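Local coordinates for predicted acetamidase/formamidase (Thermoanaerobacter tengcongensis, PDB 3TKK), which is a predicted acetamidase/formamidase, a metal-binding hydrolase that probably cleaves carbon-nitrogen bonds in linear amides, at the interface of chains A and B. Coordinates in Å, arbitrary orientation; residue numbers count along the deposited sequence, not the author numbering. Chains: chain A/B, Predicted acetamidase/formamidase.

The interface of chains A and B. Residues chain A 242, 245-246, 249, 263-264, 267; chain B 100-101, 104, 194.
B:Leu101 inserts its forked tip between two helices of chain A, 237-255 and 260-270. Both chains are copies of the same acetamidase/formamidase family protein. The patch recurs with the chains exchanged in this two-fold interface, which may or may not be the biological dimer. The two methyls of B:Leu101 straddle A:Ala249 CB, with B:Leu101 CD2 at 3.8 Å from it. CD2 also lies over one face of the A:His246 imidazole, 3.8 Å from the ring centroid and shifted toward the rim. B:Leu101 CD1 reaches the second helix and meets A:Ala264 CA at 3.9 Å. The A:His246 and B:Leu101 side chains run past each other in opposite directions.

A:His246 NE2 also lies 3.2 Å from the backbone carbonyl O of B:Val100. The oxygen is well out of the ring plane, on the face that carries B:Leu101 CD2, so any hydrogen bond here is bent and probably weak. B:Leu104 CD1 makes a loose contact with A:His246 ND1 at 4.1 Å.

A:Val245 and B:Val100 meet tip to tip, with their CG1 methyls 3.6 Å apart. B:Val100 CG1 lies against the CB-CG1 bond of A:Val245. A:Val245 CG1 is anti to its backbone N (chi1 177°), which turns it toward B:Leu101 CD2 and B:Val194 CG2, 3.9 and 4.0 Å away. B:Val194 closes the other end of the patch. B:Val194 CG2 packs on A:Phe267 CB at 3.6 Å, touching the base of that side chain and not the ring.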
loop_
_atom_site.group_PDB
_atom_site.type_symbol
_atom_site.label_atom_id
_atom_site.label_comp_id
_atom_site.label_asym_id
_atom_site.label_seq_id
_atom_site.Cartn_x
_atom_site.Cartn_y
_atom_site.Cartn_z
ATOM N N GLU A 242 10.215 5.447 -4.025
ATOM C CA GLU A 242 11.354 6.258 -3.658
ATOM C C GLU A 242 11.122 7.774 -3.970
ATOM O O GLU A 242 11.496 8.644 -3.176
ATOM C CB GLU A 242 12.651 5.783 -4.407
ATOM C CG GLU A 242 13.593 6.920 -4.545
ATOM C CD GLU A 242 14.674 6.857 -5.712
ATOM O OE1 GLU A 242 15.533 5.959 -5.628
ATOM O OE2 GLU A 242 14.630 7.760 -6.661
ATOM N N VAL A 245 8.522 9.247 -1.392
ATOM C CA VAL A 245 9.148 9.488 -0.089
ATOM C C VAL A 245 10.048 10.686 -0.103
ATOM O O VAL A 245 9.975 11.509 0.789
ATOM C CB VAL A 245 9.939 8.192 0.350
ATOM C CG1 VAL A 245 10.717 8.301 1.686
ATOM C CG2 VAL A 245 8.957 7.113 0.494
ATOM N N HIS A 246 10.930 10.792 -1.119
ATOM C CA HIS A 246 11.776 11.949 -1.210
ATOM C C HIS A 246 11.014 13.258 -1.305
ATOM O O HIS A 246 11.494 14.263 -0.743
ATOM C CB HIS A 246 12.817 11.844 -2.397
ATOM C CG HIS A 246 13.905 10.845 -2.141
ATOM N ND1 HIS A 246 15.145 11.204 -1.661
ATOM C CD2 HIS A 246 13.974 9.519 -2.396
ATOM C CE1 HIS A 246 15.887 10.127 -1.503
ATOM N NE2 HIS A 246 15.219 9.110 -2.004
ATOM N N ALA A 249 9.919 14.043 2.020
ATOM C CA ALA A 249 11.051 14.411 2.882
ATOM C C ALA A 249 11.470 15.896 2.593
ATOM O O ALA A 249 11.856 16.693 3.485
ATOM C CB ALA A 249 12.258 13.466 2.665
ATOM N N ILE A 263 13.321 13.229 10.198
ATOM C CA ILE A 263 12.433 12.978 9.104
ATOM C C ILE A 263 12.350 11.486 8.770
ATOM O O ILE A 263 11.244 10.944 8.786
ATOM C CB ILE A 263 12.811 13.833 7.882
ATOM C CG1 ILE A 263 12.534 15.298 8.185
ATOM C CG2 ILE A 263 12.035 13.385 6.637
ATOM C CD1 ILE A 263 13.154 16.318 7.116
ATOM N N ALA A 264 13.513 10.850 8.505
ATOM C CA ALA A 264 13.531 9.463 8.077
ATOM C C ALA A 264 12.922 8.532 9.124
ATOM O O ALA A 264 12.156 7.579 8.773
ATOM C CB ALA A 264 14.966 8.989 7.734
ATOM N N PHE A 267 9.121 9.128 9.386
ATOM C CA PHE A 267 8.454 8.544 8.242
ATOM C C PHE A 267 8.404 7.006 8.381
ATOM O O PHE A 267 7.444 6.371 7.910
ATOM C CB PHE A 267 9.252 8.845 7.008
ATOM C CG PHE A 267 9.011 10.250 6.436
ATOM C CD1 PHE A 267 8.414 11.254 7.191
ATOM C CD2 PHE A 267 9.432 10.536 5.193
ATOM C CE1 PHE A 267 8.190 12.532 6.652
ATOM C CE2 PHE A 267 9.250 11.808 4.645
ATOM C CZ PHE A 267 8.607 12.817 5.394
ATOM N N VAL B 100 15.004 4.338 2.492
ATOM C CA VAL B 100 14.781 5.084 1.271
ATOM C C VAL B 100 15.569 6.408 1.197
ATOM O O VAL B 100 15.945 6.852 0.099
ATOM C CB VAL B 100 13.245 5.298 1.051
ATOM C CG1 VAL B 100 13.008 6.276 -0.178
ATOM C CG2 VAL B 100 12.594 3.917 0.842
ATOM N N LEU B 101 15.864 7.021 2.347
ATOM C CA LEU B 101 16.470 8.353 2.316
ATOM C C LEU B 101 17.963 8.198 2.625
ATOM O O LEU B 101 18.587 9.193 2.965
ATOM C CB LEU B 101 15.859 9.246 3.399
ATOM C CG LEU B 101 14.338 9.499 3.134
ATOM C CD1 LEU B 101 13.651 10.255 4.279
ATOM C CD2 LEU B 101 14.101 10.278 1.831
ATOM N N LEU B 104 20.625 10.616 1.732
ATOM C CA LEU B 104 20.591 12.049 2.175
ATOM C C LEU B 104 21.334 12.180 3.494
ATOM O O LEU B 104 21.429 13.242 4.072
ATOM C CB LEU B 104 19.134 12.573 2.320
ATOM C CG LEU B 104 18.130 12.529 1.161
ATOM C CD1 LEU B 104 16.777 12.984 1.628
ATOM C CD2 LEU B 104 18.674 13.442 0.034
ATOM N N VAL B 194 10.414 3.019 5.787
ATOM C CA VAL B 194 11.318 3.735 4.838
ATOM C C VAL B 194 12.551 4.370 5.447
ATOM O O VAL B 194 13.514 4.703 4.712
ATOM C CB VAL B 194 10.532 4.807 3.980
ATOM C CG1 VAL B 194 9.340 4.092 3.274
ATOM C CG2 VAL B 194 10.001 5.972 4.888
#